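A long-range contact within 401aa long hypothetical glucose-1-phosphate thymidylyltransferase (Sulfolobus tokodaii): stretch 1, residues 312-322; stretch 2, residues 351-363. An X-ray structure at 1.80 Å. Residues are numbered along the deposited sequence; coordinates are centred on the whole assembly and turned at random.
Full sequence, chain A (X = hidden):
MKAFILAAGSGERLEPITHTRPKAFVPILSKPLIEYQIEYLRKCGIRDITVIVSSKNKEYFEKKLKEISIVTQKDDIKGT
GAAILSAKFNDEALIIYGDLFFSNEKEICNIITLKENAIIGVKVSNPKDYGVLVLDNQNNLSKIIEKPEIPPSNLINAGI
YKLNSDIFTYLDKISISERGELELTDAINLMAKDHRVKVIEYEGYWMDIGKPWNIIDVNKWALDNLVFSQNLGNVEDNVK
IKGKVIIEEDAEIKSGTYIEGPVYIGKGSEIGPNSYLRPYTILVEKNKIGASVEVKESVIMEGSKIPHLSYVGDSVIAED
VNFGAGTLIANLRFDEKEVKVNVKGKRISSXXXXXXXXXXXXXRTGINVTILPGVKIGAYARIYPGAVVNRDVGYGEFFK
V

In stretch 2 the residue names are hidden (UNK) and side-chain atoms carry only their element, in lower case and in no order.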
# COMPACT_ATOMS: atom_id res chain seq x y z
N VAL A 312 10.35 12.98 -13.11
CA VAL A 312 9.31 12.39 -12.23
C VAL A 312 9.81 12.52 -10.82
O VAL A 312 10.81 11.91 -10.48
CB VAL A 312 9.05 10.86 -12.57
CG1 VAL A 312 7.95 10.23 -11.78
CG2 VAL A 312 8.67 10.73 -14.06
N GLY A 313 9.15 13.27 -9.97
CA GLY A 313 9.67 13.50 -8.61
C GLY A 313 8.50 13.22 -7.71
O GLY A 313 7.36 13.40 -8.14
N ASP A 314 8.72 12.49 -6.60
CA ASP A 314 7.70 12.24 -5.57
C ASP A 314 6.38 11.71 -6.05
O ASP A 314 5.31 12.09 -5.53
CB ASP A 314 7.43 13.51 -4.86
CG ASP A 314 8.70 14.11 -4.27
OD1 ASP A 314 9.13 13.51 -3.25
OD2 ASP A 314 9.26 15.13 -4.83
N SER A 315 6.41 10.82 -6.98
CA SER A 315 5.17 10.33 -7.58
C SER A 315 4.98 8.84 -7.51
O SER A 315 5.92 8.10 -7.20
CB SER A 315 5.17 10.74 -9.04
OG SER A 315 5.58 12.14 -9.12
N VAL A 316 3.76 8.41 -7.79
CA VAL A 316 3.48 6.97 -7.90
C VAL A 316 2.90 6.70 -9.25
O VAL A 316 1.83 7.24 -9.58
CB VAL A 316 2.46 6.44 -6.88
CG1 VAL A 316 2.22 4.93 -7.17
CG2 VAL A 316 3.00 6.57 -5.44
N ILE A 317 3.57 5.89 -10.06
CA ILE A 317 3.06 5.68 -11.42
C ILE A 317 2.76 4.21 -11.63
O ILE A 317 3.59 3.36 -11.40
CB ILE A 317 4.09 6.15 -12.45
CG1 ILE A 317 4.29 7.65 -12.41
CG2 ILE A 317 3.74 5.79 -13.87
CD1 ILE A 317 5.55 7.94 -13.29
N ALA A 318 1.55 3.90 -12.09
CA ALA A 318 1.10 2.54 -12.02
C ALA A 318 1.63 1.74 -13.20
O ALA A 318 2.72 2.11 -13.73
CB ALA A 318 -0.37 2.48 -11.83
N GLU A 319 0.99 0.64 -13.59
CA GLU A 319 1.58 -0.24 -14.59
C GLU A 319 1.25 0.12 -16.00
O GLU A 319 0.21 0.69 -16.26
CB GLU A 319 1.18 -1.74 -14.34
CG GLU A 319 -0.35 -2.15 -14.63
CD GLU A 319 -1.34 -1.65 -13.61
OE1 GLU A 319 -0.91 -1.07 -12.63
OE2 GLU A 319 -2.57 -1.83 -13.77
N ASP A 320 2.14 -0.21 -16.91
CA ASP A 320 2.02 0.05 -18.35
C ASP A 320 1.64 1.49 -18.71
O ASP A 320 0.80 1.72 -19.55
CB ASP A 320 1.12 -1.01 -19.00
CG ASP A 320 1.64 -2.46 -18.76
OD1 ASP A 320 2.88 -2.70 -18.93
OD2 ASP A 320 0.83 -3.39 -18.40
N VAL A 321 2.29 2.46 -18.05
CA VAL A 321 2.11 3.87 -18.35
C VAL A 321 3.16 4.23 -19.36
O VAL A 321 4.24 3.62 -19.35
CB VAL A 321 2.17 4.75 -17.08
CG1 VAL A 321 1.93 6.36 -17.43
CG2 VAL A 321 1.00 4.34 -16.14
N ASN A 322 2.85 5.12 -20.29
CA ASN A 322 3.90 5.66 -21.18
C ASN A 322 3.91 7.13 -21.08
O ASN A 322 2.91 7.67 -21.27
CB ASN A 322 3.69 5.28 -22.69
CG ASN A 322 3.66 3.74 -22.92
OD1 ASN A 322 4.67 3.06 -22.84
ND2 ASN A 322 2.45 3.20 -23.11
N UNK A 351 0.41 15.88 4.05
CA UNK A 351 1.52 16.06 4.98
C UNK A 351 2.84 16.34 4.30
O UNK A 351 3.86 16.50 4.97
N UNK A 352 2.84 16.42 2.97
CA UNK A 352 4.08 16.56 2.23
C UNK A 352 4.11 17.89 1.51
O UNK A 352 3.14 18.30 0.89
n UNK A 352 5.32 13.04 -0.15
c UNK A 352 4.41 14.03 1.94
n UNK A 352 7.25 12.49 -1.29
c UNK A 352 4.29 12.93 0.89
n UNK A 352 6.60 11.22 0.53
c UNK A 352 6.38 12.25 -0.30
c UNK A 352 4.29 15.40 1.27
N UNK A 353 5.25 18.55 1.64
CA UNK A 353 5.51 19.83 1.03
C UNK A 353 5.81 19.57 -0.44
O UNK A 353 5.40 20.36 -1.30
c UNK A 353 6.73 20.50 1.71
c UNK A 353 8.43 22.45 1.30
c UNK A 353 9.61 24.19 -0.05
n UNK A 353 8.57 23.77 0.68
n UNK A 353 10.66 23.38 -0.27
n UNK A 353 9.60 25.43 -0.56
c UNK A 353 6.93 22.01 1.36
N UNK A 354 6.55 18.49 -0.67
CA UNK A 354 6.81 17.89 -2.03
C UNK A 354 6.01 16.60 -2.35
O UNK A 354 6.18 15.51 -1.74
c UNK A 354 8.29 17.61 -2.24
c UNK A 354 9.17 18.87 -2.23
n UNK A 354 11.94 20.29 -3.05
c UNK A 354 10.69 20.08 -3.80
c UNK A 354 10.19 18.75 -3.33
N UNK A 355 5.12 16.73 -3.31
CA UNK A 355 4.30 15.62 -3.71
C UNK A 355 3.93 15.86 -5.17
O UNK A 355 3.47 16.92 -5.51
c UNK A 355 2.15 14.32 -3.24
c UNK A 355 3.05 15.51 -2.84
c UNK A 355 2.93 13.00 -3.02
c UNK A 355 0.91 14.35 -2.42
N UNK A 356 4.23 14.91 -6.03
CA UNK A 356 3.81 15.01 -7.41
C UNK A 356 2.50 14.31 -7.60
O UNK A 356 1.49 14.67 -6.96
N UNK A 357 2.49 13.37 -8.53
CA UNK A 357 1.26 12.89 -9.08
C UNK A 357 0.98 11.41 -8.84
O UNK A 357 1.88 10.66 -8.60
c UNK A 357 1.18 13.27 -10.59
N UNK A 358 -0.31 11.02 -8.92
CA UNK A 358 -0.72 9.61 -8.88
C UNK A 358 -1.38 9.16 -10.20
O UNK A 358 -2.47 9.59 -10.54
c UNK A 358 -0.89 11.51 -4.62
c UNK A 358 0.13 10.78 -4.04
c UNK A 358 -0.02 9.24 -5.82
c UNK A 358 0.58 9.66 -4.65
c UNK A 358 -1.64 9.44 -7.68
c UNK A 358 -1.46 11.11 -5.80
c UNK A 358 -1.04 9.93 -6.41
N UNK A 359 -0.65 8.31 -10.92
CA UNK A 359 -1.00 7.93 -12.30
C UNK A 359 -1.48 6.46 -12.41
O UNK A 359 -0.69 5.53 -12.14
c UNK A 359 0.22 8.10 -13.20
c UNK A 359 -0.13 7.79 -14.68
c UNK A 359 0.31 10.76 -13.52
c UNK A 359 0.94 9.45 -12.98
N UNK A 360 -2.71 6.27 -12.89
CA UNK A 360 -3.28 4.96 -13.08
C UNK A 360 -2.59 4.14 -14.15
O UNK A 360 -1.88 4.68 -14.99
N UNK A 361 -2.78 2.82 -14.10
CA UNK A 361 -2.33 1.94 -15.12
C UNK A 361 -2.75 2.29 -16.53
O UNK A 361 -3.89 2.73 -16.77
N UNK A 362 -1.85 2.07 -17.46
CA UNK A 362 -2.18 2.14 -18.91
C UNK A 362 -2.53 3.53 -19.38
O UNK A 362 -3.13 3.72 -20.43
c UNK A 362 -3.13 -0.22 -18.94
c UNK A 362 -3.35 1.22 -19.30
c UNK A 362 -2.42 -2.29 -19.20
n UNK A 362 -3.02 -2.21 -18.03
c UNK A 362 -3.54 -0.95 -17.87
n UNK A 362 -2.42 -1.08 -19.76
N UNK A 363 -2.17 4.51 -18.58
CA UNK A 363 -2.08 5.88 -19.03
C UNK A 363 -1.06 6.19 -20.11
O UNK A 363 0.10 5.69 -20.13
c UNK A 363 -1.55 8.29 -18.17
c UNK A 363 -3.27 6.94 -17.14
c UNK A 363 -2.02 6.86 -17.77
O HOH W 1 -3.51 -3.81 -15.90
O HOH W 2 0.35 3.17 -21.83

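Position 351 has no side-chain atoms and lies out of reach of stretch 1. At phi/psi of 79/2° a CB would be jammed against the preceding carbonyl oxygen, so the residue is Gly351. Position 352 carries three carbons, a nitrogen, and then a carbon bearing two more nitrogens, the guanidinium of arginine. One terminal nitrogen lies 2.9 Å from OD1 of Asp314, which sits at the edge of the group near its plane. This is Arg352, its NH2 forming a salt bridge with that carboxylate, while NE and NH2 both also donate to the backbone oxygen of position 354.

Position 353 has the same atom pattern, three carbons, a nitrogen and a carbon with two nitrogens, but touches nothing on stretch 1; it is Arg353. At position 354, four carbons in a row end in a nitrogen. CB approaches Asp314 OD2 to 3.7 Å, and the chain end leads away: Lys354. Position 355 has four carbons, forked at the second, and one tip lies 3.6 Å from Asp314 O. The fork identifies Leu355, whose CA-to-CB bond points away although its end comes nearer to stretch 1.

Position 356 has no side-chain atoms. An ideal CB would lie 2.5 Å from Ser315 OG and 2.7 Å from Gly313 O, both clashes, so the tight approach admits Gly356; its N donates to Asp314 O at 3.1 Å. A single carbon at position 357, pointing away from stretch 1, marks Ala357. Its backbone does the work: Val316 N donates to Ala357 O (3.0 Å), and Ala357 N makes a weak bond to Ser315 OG (3.4 Å).

Position 358 has one carbon followed by a ring of six. A ring carbon meets Val316 CB at 3.9 Å, with Val316 at the ring edge: Phe358. Position 359 has four carbons, forked at the first, with one arm two carbons long. It touches Ile317 CG1 and Val321 CG1 and is Ile359, whose CG1 and CG2, respectively, make these contacts at 3.8 and 3.7 Å.

Positions 360 and 361 both lack side-chain atoms. The first is Gly360, whose O lies 3.1 Å from Val321 CG2. At the second, a CB would come within 2.6 Å of Glu319 OE2, a clash that Gly361 avoids. Position 362 bears one carbon and a five-membered ring of three carbons and two nitrogens, with Glu319 O over one face: His362. Three carbons at position 363, one carrying the other two, pack with CB 4.0 Å from Val321 CG1: Val363.

The contact is built on a short parallel pairing, Val316 with Phe358 and Ile317 with Ile359. Ile359 N donates to Val316 O (3.0 Å) and Ala318 N to Ile359 O (2.8 Å). Beyond it, the type II turn from Gly360 to Val363 keeps the chains together: His362 N donates to Glu319 O and Asn322 N to Val363 O, both at 2.8 Å. Water 1 links Glu319 OE2 to His362 NE2, and water 2 donates to Asp320 O and Val363 O.

Stretch 2, residues 351-363: GRRKLGAFIGGHV
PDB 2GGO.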